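Local structure of choline dehydrogenase and related flavoproteins (3Q9T) at residues D110-F115 with S544-I549; V295-V300 with K519-G524. The protein oxidises formate as a flavoprotein oxidase of the glucose-methanol-choline oxidoreductase family, carrying 8-formyl-FAD at its catalytic site. One frame throughout, in Å; residues are numbered along the deposited sequence.

Contact 1 (D110-F115 with S544-I549)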
# COMPACT_ATOMS: atom_id res chain seq x y z
N ASP A 110 34.69 0.12 -9.86
CA ASP A 110 35.91 0.67 -9.30
C ASP A 110 35.67 1.23 -7.91
O ASP A 110 36.57 1.20 -7.08
CB ASP A 110 36.50 1.75 -10.21
CG ASP A 110 37.35 1.16 -11.33
OD1 ASP A 110 37.70 -0.04 -11.26
OD2 ASP A 110 37.69 1.92 -12.27
N GLN A 111 34.47 1.74 -7.64
CA GLN A 111 34.18 2.31 -6.33
C GLN A 111 33.94 1.23 -5.28
O GLN A 111 33.89 1.53 -4.10
CB GLN A 111 32.99 3.28 -6.40
CG GLN A 111 33.15 4.38 -7.43
CD GLN A 111 34.45 5.13 -7.28
OE1 GLN A 111 34.63 5.89 -6.33
NE2 GLN A 111 35.37 4.93 -8.23
N TRP A 112 33.81 -0.02 -5.71
CA TRP A 112 33.75 -1.10 -4.73
C TRP A 112 35.06 -1.14 -3.92
O TRP A 112 35.10 -1.70 -2.82
CB TRP A 112 33.51 -2.45 -5.39
CG TRP A 112 32.14 -2.65 -5.98
CD1 TRP A 112 31.27 -1.69 -6.41
CD2 TRP A 112 31.47 -3.90 -6.20
NE1 TRP A 112 30.12 -2.26 -6.89
CE2 TRP A 112 30.22 -3.62 -6.77
CE3 TRP A 112 31.82 -5.24 -5.96
CZ2 TRP A 112 29.31 -4.62 -7.12
CZ3 TRP A 112 30.92 -6.23 -6.31
CH2 TRP A 112 29.68 -5.92 -6.88
N GLU A 113 36.11 -0.53 -4.45
CA GLU A 113 37.40 -0.56 -3.78
C GLU A 113 37.29 -0.11 -2.32
O GLU A 113 37.96 -0.64 -1.44
CB GLU A 113 38.42 0.32 -4.50
CG GLU A 113 39.67 0.55 -3.66
CD GLU A 113 40.86 1.03 -4.47
OE1 GLU A 113 40.70 1.27 -5.69
OE2 GLU A 113 41.95 1.16 -3.89
N GLU A 114 36.44 0.88 -2.09
CA GLU A 114 36.22 1.43 -0.75
C GLU A 114 35.73 0.38 0.22
O GLU A 114 35.88 0.52 1.43
CB GLU A 114 35.21 2.56 -0.83
CG GLU A 114 34.88 3.19 0.50
CD GLU A 114 33.76 4.22 0.37
OE1 GLU A 114 33.25 4.39 -0.76
OE2 GLU A 114 33.40 4.84 1.39
N PHE A 115 35.14 -0.68 -0.31
CA PHE A 115 34.60 -1.74 0.53
C PHE A 115 35.47 -2.98 0.47
O PHE A 115 35.68 -3.64 1.48
CB PHE A 115 33.17 -2.07 0.11
CG PHE A 115 32.22 -0.92 0.24
CD1 PHE A 115 31.46 -0.76 1.39
CD2 PHE A 115 32.11 0.02 -0.77
CE1 PHE A 115 30.59 0.30 1.51
CE2 PHE A 115 31.24 1.09 -0.65
CZ PHE A 115 30.48 1.24 0.48
N SER A 544 23.46 -9.91 -1.44
CA SER A 544 23.49 -9.08 -0.23
C SER A 544 24.88 -8.56 0.04
O SER A 544 25.12 -7.66 0.85
CB SER A 544 22.94 -9.85 0.98
OG SER A 544 23.60 -11.08 1.15
N VAL A 545 25.81 -9.15 -0.69
CA VAL A 545 27.21 -8.89 -0.58
C VAL A 545 27.57 -7.60 -1.32
O VAL A 545 28.50 -6.88 -0.93
CB VAL A 545 27.95 -10.12 -1.13
CG1 VAL A 545 29.05 -9.75 -2.08
CG2 VAL A 545 28.42 -11.00 0.01
N ILE A 546 26.80 -7.31 -2.37
CA ILE A 546 27.03 -6.17 -3.26
C ILE A 546 26.98 -4.80 -2.57
O ILE A 546 25.94 -4.41 -2.04
CB ILE A 546 26.04 -6.21 -4.44
CG1 ILE A 546 26.29 -7.49 -5.26
CG2 ILE A 546 26.18 -4.99 -5.32
CD1 ILE A 546 25.20 -7.79 -6.31
N PRO A 547 28.11 -4.08 -2.57
CA PRO A 547 28.25 -2.84 -1.80
C PRO A 547 27.78 -1.55 -2.52
O PRO A 547 27.51 -0.56 -1.86
CB PRO A 547 29.75 -2.77 -1.52
CG PRO A 547 30.35 -3.43 -2.73
CD PRO A 547 29.38 -4.50 -3.19
N ILE A 548 27.72 -1.57 -3.84
CA ILE A 548 27.21 -0.45 -4.64
C ILE A 548 26.48 -1.06 -5.83
O ILE A 548 27.08 -1.78 -6.63
CB ILE A 548 28.33 0.43 -5.19
CG1 ILE A 548 29.21 0.97 -4.06
CG2 ILE A 548 27.75 1.60 -5.99
CD1 ILE A 548 30.33 1.85 -4.56
N ILE A 549 25.18 -0.80 -5.95
CA ILE A 549 24.37 -1.52 -6.95
C ILE A 549 24.81 -1.19 -8.38
O ILE A 549 25.00 -0.03 -8.72
CB ILE A 549 22.86 -1.23 -6.76
CG1 ILE A 549 22.01 -2.21 -7.59
CG2 ILE A 549 22.56 0.24 -7.10
CD1 ILE A 549 20.47 -1.97 -7.46

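Contact 2 (V295-V300 with K519-G524)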
# COMPACT_ATOMS: atom_id res chain seq x y z
N VAL A 295 27.37 -12.13 17.66
CA VAL A 295 28.18 -11.05 17.12
C VAL A 295 27.31 -9.83 16.88
O VAL A 295 26.35 -9.89 16.14
CB VAL A 295 28.84 -11.46 15.77
CG1 VAL A 295 29.55 -10.27 15.12
CG2 VAL A 295 29.79 -12.63 15.97
N ASP A 296 27.65 -8.70 17.50
CA ASP A 296 26.92 -7.48 17.24
C ASP A 296 27.38 -6.92 15.88
O ASP A 296 28.39 -6.23 15.79
CB ASP A 296 27.11 -6.46 18.37
CG ASP A 296 26.30 -5.19 18.16
OD1 ASP A 296 26.66 -4.14 18.73
OD2 ASP A 296 25.28 -5.23 17.43
N SER A 297 26.63 -7.26 14.83
CA SER A 297 26.96 -6.85 13.47
C SER A 297 25.90 -5.88 12.97
O SER A 297 24.88 -6.28 12.40
CB SER A 297 27.05 -8.10 12.57
OG SER A 297 27.63 -7.79 11.32
N ARG A 298 26.15 -4.59 13.18
CA ARG A 298 25.17 -3.52 12.94
C ARG A 298 24.61 -3.47 11.52
O ARG A 298 23.50 -3.00 11.30
CB ARG A 298 25.79 -2.15 13.24
CG ARG A 298 26.37 -1.98 14.64
CD ARG A 298 26.44 -0.49 15.02
NE ARG A 298 27.74 0.16 14.82
CZ ARG A 298 28.60 -0.09 13.84
NH1 ARG A 298 28.35 -0.99 12.91
NH2 ARG A 298 29.74 0.58 13.78
N HIS A 299 25.40 -3.93 10.55
CA HIS A 299 25.05 -3.73 9.16
C HIS A 299 24.15 -4.83 8.58
O HIS A 299 23.71 -4.75 7.44
CB HIS A 299 26.32 -3.56 8.30
CG HIS A 299 26.96 -2.21 8.45
ND1 HIS A 299 26.55 -1.10 7.74
CD2 HIS A 299 27.97 -1.79 9.25
CE1 HIS A 299 27.27 -0.06 8.09
NE2 HIS A 299 28.15 -0.45 9.01
N VAL A 300 23.91 -5.88 9.37
CA VAL A 300 23.14 -7.01 8.87
C VAL A 300 21.69 -6.60 8.58
O VAL A 300 20.98 -6.13 9.47
CB VAL A 300 23.16 -8.20 9.85
CG1 VAL A 300 22.19 -9.30 9.37
CG2 VAL A 300 24.58 -8.75 9.99
N LYS A 519 35.58 -3.73 4.79
CA LYS A 519 36.90 -3.93 5.36
C LYS A 519 36.87 -4.30 6.85
O LYS A 519 37.83 -4.86 7.36
CB LYS A 519 37.79 -2.70 5.12
CG LYS A 519 38.21 -2.57 3.66
CD LYS A 519 38.81 -1.21 3.36
CE LYS A 519 39.50 -1.22 1.99
NZ LYS A 519 39.81 0.18 1.55
N ASN A 520 35.76 -4.01 7.53
CA ASN A 520 35.63 -4.35 8.94
C ASN A 520 34.17 -4.28 9.33
O ASN A 520 33.35 -3.77 8.58
CB ASN A 520 36.40 -3.36 9.81
CG ASN A 520 36.00 -1.94 9.54
OD1 ASN A 520 34.86 -1.53 9.79
ND2 ASN A 520 36.93 -1.17 8.99
N ILE A 521 33.86 -4.74 10.54
CA ILE A 521 32.46 -4.90 10.94
C ILE A 521 31.75 -3.57 11.16
O ILE A 521 30.52 -3.53 11.26
CB ILE A 521 32.34 -5.82 12.18
CG1 ILE A 521 30.93 -6.43 12.26
CG2 ILE A 521 32.75 -5.08 13.46
CD1 ILE A 521 30.81 -7.53 13.28
N ASP A 522 32.51 -2.48 11.23
CA ASP A 522 31.89 -1.17 11.38
C ASP A 522 31.46 -0.60 10.04
O ASP A 522 30.72 0.39 9.98
CB ASP A 522 32.83 -0.20 12.10
CG ASP A 522 32.89 -0.45 13.59
OD1 ASP A 522 31.81 -0.63 14.20
OD2 ASP A 522 34.00 -0.50 14.16
N GLN A 523 31.88 -1.25 8.97
CA GLN A 523 31.53 -0.81 7.63
C GLN A 523 30.53 -1.74 6.98
O GLN A 523 29.68 -1.30 6.21
CB GLN A 523 32.78 -0.68 6.76
CG GLN A 523 32.53 -0.07 5.40
CD GLN A 523 33.75 -0.14 4.50
OE1 GLN A 523 34.55 -1.07 4.60
NE2 GLN A 523 33.91 0.86 3.64
N GLY A 524 30.62 -3.03 7.27
CA GLY A 524 29.79 -4.00 6.58
C GLY A 524 29.73 -5.32 7.32
O GLY A 524 30.19 -5.40 8.45
O HOH W 1 28.04 -5.24 10.33
O HOH W 2 28.70 -3.64 13.40

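Contact 1 (D110-F115 with S544-I549)
A type I beta turn from Asp110 to Glu113, running on into the short helix 113-116, rests here against the loop that links strand 538-540 to helix 555-572 beside the FAD site. Pro547 is the wedge of the contact, its ring inserted between two aromatic side chains. Pro547 CD lies almost on the normal of the Trp112 six-membered ring, 3.6 Å from the centroid, a CH-pi contact over the face. Pro547 CB makes a second one, 3.8 Å from the Phe115 ring centroid and displaced toward the rim. Ile546 crosses the indole obliquely, with CG2 3.6 Å from Trp112 CZ2. Ile548 runs alongside Trp112 in the opposite direction; its extended CG1-CD1 arm (chi2 -180°) passes Phe115, and Ile548 CD1 ends 3.5 Å from Gln111 CB. The one hydrogen bond between the two segments is weak: Trp112 NE1 donates to Ile548 O over 3.1 Å, bent to 131° at the hydrogen. Phe109 meets the Trp112 ring with planes about 40° apart, and Leu517 packs on Phe115. Ile546 also touches Ser557 and Val558 of helix 555-572, so the loop lies between that helix and the 110-115 turn, with the Ile546 side chain about 7 Å from the bound flavin cofactor at nearest atoms.

Contact 2 (V295-V300 with K519-G524)
Strand 295-296, paired in parallel with 280-281, gives way to a type I beta turn from Ser297 to Val300, and this turn faces an irregular loop between strands 506-507 and 538-540. There Asn520 O accepts from both Gln523 N and Gly524 N, and Lys519 N donates nearly straight (173°) to Gln523 OE1. The backbones come nearest at His299 and Gly524, whose CA atoms are 5.4 Å apart. His299 directs its ring over the loop: NE2 donates to Asp522 O at 2.9 Å, with the acceptor close to the ring plane but the donor well above the carbonyl plane. Gln523 O lies 3.2 Å above the His299 ring plane, over its centre, a contact with the face and not a hydrogen bond; its bond comes from Arg516 NH2. His299 ND1 bonds to Asn303 ND2, beyond the two segments. On the exposed side, Arg298, modelled in two conformations, bends at chi3 (-98°) so that NH2 lies 2.4 Å from Asp522 OD1 in a salt bridge, the guanidinium and carboxylate planes 52° apart; this closeness should not be read as strength. Ile521 supplies the apolar part, its CD1 3.5 Å from Val295 CG1 and its CG1 beside Ser297 OG. Two waters complete the join: one is held by Ser297 OG, His299 N and Gly524 O; the other accepts from Arg298 N and donates to Ile521 O. With ND1 accepting from Asn303 and NE2 protonated, His299 is consistent with a neutral imidazole, so one salt bridge lies beside a carbonyl-bound histidine, an apolar Ile521-Val295 contact and bridging waters.

In the fold
Contact 2 is nested inside the chain loop closed by contact 1: in sequence order come 110-115, 295-300, 519-524 and 544-549, with strand 538-540 of the parallel five-stranded sheet between the last two. The centres lie 15 Å apart on the same side of the molecule, contact 2 farther from its middle. They also touch, since Gln523 NE2 probably donates to Glu114 O and the Lys519 side chain packs against Phe115 O. Loop 519-524 therefore meets both the 295-300 turn and helix 113-116. Both contacts join the N-terminal to the C-terminal GMC family region, contact 1 near the flavin cofactor and contact 2 farther out, away from it.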